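Local atomic coordinates of helix-turn-helix transcriptional regulator (Pseudomonas aeruginosa, PDB entry 5XHX), a protein that probably binds DNA as a LuxR-family transcriptional regulator and is represented here by its N-terminal ligand-binding domain, which lacks the helix-turn-helix part. Residues T79-Y82 against L83-P86; D104-S107 against E108-T112. All blocks are in the same frame, centred on the assembly; numbering follows the deposited sequence.

Contact 1: T79-Y82 against L83-P86; sequences TGLY and LQDP
Leu-83 lies over one face of the Tyr-82 ring. The two side chains run side by side and point the same way. Leu-83 CG sits 3.9 Å from the centroid of the Tyr-82 ring, 17° off the ring normal, which makes a CH-pi contact. Leu-83 CD2 leans toward the phenol end, 3.5 Å from Tyr-82 CE2. The Tyr-82 torsion, chi1 80°, places CG between the backbone N and the carbonyl carbon. This folds the ring back beneath the next residue, and Leu-83 N also lies over the ring face. Tyr-88 meets the Tyr-82 ring edge-to-face.

Gln-84 crosses Leu-81 at a slant, with Gln-84 OE1 3.8 Å from Leu-81 CD2. The same OE1 accepts a hydrogen bond from Tyr-115 N, which ties the amide to the start of helix 114-123.

Three backbone bonds wind the chain through this turn. Leu-83 N bonds to Gly-80 O and Asp-85 N to Tyr-82 O. Between them, Gln-84 N reaches Leu-81 O at 2.9 Å. Each spans three residues, the 3-10 spacing. Asp-85 then turns its carboxylate to two partners. It is the N-cap residue of helix 86-92, and its OD1 accepts from Phe-87 N. Its OD2 pairs with Tyr-77 OH. A helix ending in a 3-10 turn, followed by an aspartate N-cap on helix 86-92, makes this a helix-to-helix junction.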
loop_
_atom_site.group_PDB
_atom_site.type_symbol
_atom_site.label_atom_id
_atom_site.label_comp_id
_atom_site.label_asym_id
_atom_site.label_seq_id
_atom_site.Cartn_x
_atom_site.Cartn_y
_atom_site.Cartn_z
ATOM N N THR A 79 -21.197 1.172 -24.179
ATOM C CA THR A 79 -21.213 1.238 -25.645
ATOM C C THR A 79 -21.542 2.625 -26.175
ATOM O O THR A 79 -21.681 2.788 -27.394
ATOM C CB THR A 79 -22.208 0.228 -26.245
ATOM O OG1 THR A 79 -23.537 0.567 -25.823
ATOM C CG2 THR A 79 -21.876 -1.176 -25.808
ATOM N N GLY A 80 -21.652 3.639 -25.319
ATOM C CA GLY A 80 -21.856 4.963 -25.875
ATOM C C GLY A 80 -22.191 6.093 -24.932
ATOM O O GLY A 80 -21.724 7.215 -25.129
ATOM N N LEU A 81 -23.014 5.835 -23.914
ATOM C CA LEU A 81 -23.415 6.923 -23.025
ATOM C C LEU A 81 -22.230 7.519 -22.262
ATOM O O LEU A 81 -22.274 8.690 -21.884
ATOM C CB LEU A 81 -24.474 6.440 -22.030
ATOM C CG LEU A 81 -25.898 6.292 -22.555
ATOM C CD1 LEU A 81 -26.790 5.746 -21.439
ATOM C CD2 LEU A 81 -26.414 7.636 -23.060
ATOM N N TYR A 82 -21.160 6.750 -22.047
ATOM C CA TYR A 82 -19.975 7.301 -21.381
ATOM C C TYR A 82 -19.400 8.495 -22.120
ATOM O O TYR A 82 -18.671 9.296 -21.517
ATOM C CB TYR A 82 -18.879 6.243 -21.258
ATOM C CG TYR A 82 -18.083 6.059 -22.537
ATOM C CD1 TYR A 82 -18.507 5.165 -23.513
ATOM C CD2 TYR A 82 -16.905 6.773 -22.770
ATOM C CE1 TYR A 82 -17.782 4.985 -24.687
ATOM C CE2 TYR A 82 -16.179 6.608 -23.956
ATOM C CZ TYR A 82 -16.616 5.705 -24.901
ATOM O OH TYR A 82 -15.894 5.504 -26.072
ATOM N N LEU A 83 -19.667 8.608 -23.427
ATOM C CA LEU A 83 -19.188 9.760 -24.185
ATOM C C LEU A 83 -19.771 11.066 -23.670
ATOM O O LEU A 83 -19.169 12.129 -23.872
ATOM C CB LEU A 83 -19.517 9.589 -25.675
ATOM C CG LEU A 83 -18.728 8.460 -26.347
ATOM C CD1 LEU A 83 -19.252 8.132 -27.784
ATOM C CD2 LEU A 83 -17.246 8.844 -26.371
ATOM N N GLN A 84 -20.946 11.019 -23.043
ATOM C CA GLN A 84 -21.578 12.197 -22.446
ATOM C C GLN A 84 -21.243 12.343 -20.963
ATOM O O GLN A 84 -21.752 13.261 -20.301
ATOM C CB GLN A 84 -23.111 12.118 -22.613
ATOM C CG GLN A 84 -23.583 11.942 -24.094
ATOM C CD GLN A 84 -24.973 11.293 -24.201
ATOM O OE1 GLN A 84 -25.815 11.430 -23.303
ATOM N NE2 GLN A 84 -25.221 10.604 -25.314
ATOM N N ASP A 85 -20.431 11.446 -20.422
ATOM C CA ASP A 85 -20.069 11.529 -19.012
ATOM C C ASP A 85 -19.013 12.613 -18.869
ATOM O O ASP A 85 -17.903 12.468 -19.402
ATOM C CB ASP A 85 -19.559 10.181 -18.517
ATOM C CG ASP A 85 -19.191 10.185 -17.019
ATOM O OD1 ASP A 85 -19.113 11.264 -16.405
ATOM O OD2 ASP A 85 -18.935 9.088 -16.487
ATOM N N PRO A 86 -19.314 13.707 -18.164
ATOM C CA PRO A 86 -18.295 14.761 -17.977
ATOM C C PRO A 86 -16.982 14.236 -17.407
ATOM O O PRO A 86 -15.914 14.796 -17.693
ATOM C CB PRO A 86 -18.981 15.763 -17.030
ATOM C CG PRO A 86 -20.165 15.056 -16.450
ATOM C CD PRO A 86 -20.572 13.995 -17.456
#

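Contact 2: D104-S107 against E108-T112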
loop_
_atom_site.group_PDB
_atom_site.type_symbol
_atom_site.label_atom_id
_atom_site.label_comp_id
_atom_site.label_asym_id
_atom_site.label_seq_id
_atom_site.Cartn_x
_atom_site.Cartn_y
_atom_site.Cartn_z
ATOM N N ASP A 104 -17.436 21.459 -11.222
ATOM C CA ASP A 104 -16.339 22.156 -11.890
ATOM C C ASP A 104 -16.123 21.733 -13.351
ATOM O O ASP A 104 -15.388 22.422 -14.068
ATOM C CB ASP A 104 -15.024 21.938 -11.116
ATOM C CG ASP A 104 -15.037 22.581 -9.720
ATOM O OD1 ASP A 104 -15.734 23.593 -9.522
ATOM O OD2 ASP A 104 -14.332 22.069 -8.823
ATOM N N ILE A 105 -16.729 20.637 -13.817
ATOM C CA ILE A 105 -16.352 20.034 -15.094
ATOM C C ILE A 105 -17.517 19.844 -16.053
ATOM O O ILE A 105 -17.314 19.326 -17.155
ATOM C CB ILE A 105 -15.638 18.682 -14.887
ATOM C CG1 ILE A 105 -16.641 17.637 -14.367
ATOM C CG2 ILE A 105 -14.423 18.847 -13.959
ATOM C CD1 ILE A 105 -16.082 16.219 -14.324
ATOM N N VAL A 106 -18.723 20.202 -15.681
ATOM C CA VAL A 106 -19.858 19.996 -16.574
ATOM C C VAL A 106 -19.905 21.078 -17.648
ATOM O O VAL A 106 -19.417 22.205 -17.473
ATOM C CB VAL A 106 -21.175 19.947 -15.774
ATOM C CG1 VAL A 106 -21.282 18.647 -15.019
ATOM C CG2 VAL A 106 -21.277 21.128 -14.816
ATOM N N SER A 107 -20.485 20.716 -18.791
ATOM C CA SER A 107 -20.978 21.691 -19.750
ATOM C C SER A 107 -22.320 22.226 -19.265
ATOM O O SER A 107 -22.914 21.712 -18.317
ATOM C CB SER A 107 -21.142 21.060 -21.132
ATOM O OG SER A 107 -19.992 20.324 -21.503
ATOM N N GLU A 108 -22.820 23.260 -19.943
ATOM C CA GLU A 108 -24.104 23.832 -19.547
ATOM C C GLU A 108 -25.278 22.943 -19.943
ATOM O O GLU A 108 -26.271 22.876 -19.204
ATOM C CB GLU A 108 -24.259 25.233 -20.139
ATOM C CG GLU A 108 -23.482 26.303 -19.384
ATOM C CD GLU A 108 -24.254 26.865 -18.196
ATOM O OE1 GLU A 108 -23.903 27.965 -17.710
ATOM O OE2 GLU A 108 -25.237 26.211 -17.759
ATOM N N ASP A 109 -25.172 22.230 -21.068
ATOM C CA ASP A 109 -26.196 21.286 -21.500
ATOM C C ASP A 109 -26.027 19.896 -20.882
ATOM O O ASP A 109 -26.559 18.918 -21.426
ATOM C CB ASP A 109 -26.209 21.180 -23.029
ATOM C CG ASP A 109 -24.972 20.488 -23.584
ATOM O OD1 ASP A 109 -25.020 20.035 -24.749
ATOM O OD2 ASP A 109 -23.957 20.387 -22.863
ATOM N N PHE A 110 -25.289 19.787 -19.771
ATOM C CA PHE A 110 -25.134 18.495 -19.103
ATOM C C PHE A 110 -26.491 17.913 -18.727
ATOM O O PHE A 110 -26.778 16.745 -19.006
ATOM C CB PHE A 110 -24.243 18.642 -17.862
ATOM C CG PHE A 110 -24.221 17.414 -16.974
ATOM C CD1 PHE A 110 -23.818 16.180 -17.473
ATOM C CD2 PHE A 110 -24.599 17.499 -15.643
ATOM C CE1 PHE A 110 -23.795 15.049 -16.656
ATOM C CE2 PHE A 110 -24.576 16.383 -14.821
ATOM C CZ PHE A 110 -24.178 15.150 -15.330
ATOM N N GLU A 111 -27.355 18.731 -18.124
ATOM C CA GLU A 111 -28.634 18.247 -17.624
ATOM C C GLU A 111 -29.604 17.868 -18.739
ATOM O O GLU A 111 -30.656 17.288 -18.453
ATOM C CB GLU A 111 -29.253 19.307 -16.720
ATOM C CG GLU A 111 -28.291 19.830 -15.668
ATOM C CD GLU A 111 -28.841 19.721 -14.259
ATOM O OE1 GLU A 111 -30.008 19.298 -14.099
ATOM O OE2 GLU A 111 -28.099 20.056 -13.310
ATOM N N THR A 112 -29.283 18.162 -19.994
ATOM C CA THR A 112 -30.149 17.792 -21.102
ATOM C C THR A 112 -29.706 16.514 -21.802
ATOM O O THR A 112 -30.367 16.085 -22.750
ATOM C CB THR A 112 -30.230 18.940 -22.116
ATOM O OG1 THR A 112 -29.036 18.970 -22.911
ATOM C CG2 THR A 112 -30.390 20.273 -21.387
HETATM O O HOH W 1 -24.538 21.918 -16.550
#
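Val-106 rests its CG1 methyl on one face of the Phe-110 ring, and this is the tight part of the contact. Val-106 CG1 lies 3.9 Å from the centroid of the Phe-110 ring, 26° off the normal, a CH-pi contact. Val-106 CG1 sits toward the rim, 3.6 Å from Phe-110 CD2. The two side chains meet at an angle. The Phe-110 torsion, chi1 170°, sets CG opposite the backbone N and carries the ring back toward Val-106. Phe-110 is buried. Tyr-116 and Phe-120 of helix 114-123 both meet its ring edge-to-face, and Pro-86 packs against it too.

The backbone link beside this packing is weak. Phe-110 N points to Ser-107 O at 3.4 Å, a long bond with an angle of 152°.

The other side is looser and faces solvent. Ser-107, Glu-108 and Asp-109 are all exposed. Asp-109 brings its OD2 to 3.4 Å from Ser-107 CB, a van der Waals meeting and not a hydrogen bond. A water modelled near Ser-107 O lies too close to it, so its position is doubtful.

At the far end Thr-112 closes on Asp-109 O with two bonds. Thr-112 OG1 lies 2.9 Å from Asp-109 O. Thr-112 N reaches the same Asp-109 O at 3.2 Å, from the same face of the carbonyl plane. Phe-110 O is in turn bonded by Thr-113 OG1. The whole is a surface connection between helices 102-105 and 114-123, with a short 3-10 turn at 110-112 and one aromatic residue tucked inward.

In the fold
Both contacts are local turns at helix ends, on the same side of the chain's centre. Contact 1 is partly buried and joins helix 72-81 to helix 86-92. Contact 2 is a surface contact between helices 102-105 and 114-123. Contact 1 is held by backbone hydrogen bonds and a carboxylate. Contact 2 has one weak backbone bond across its segments, and its main side-chain packing is a valine on an aromatic ring. Each has a CH-pi pair, between neighbours in contact 1 and four residues apart in contact 2. They touch through Pro-86, where Pro-86 CD lies 3.5 Å from Phe-110 CE1. Helix 114-123 packs against both.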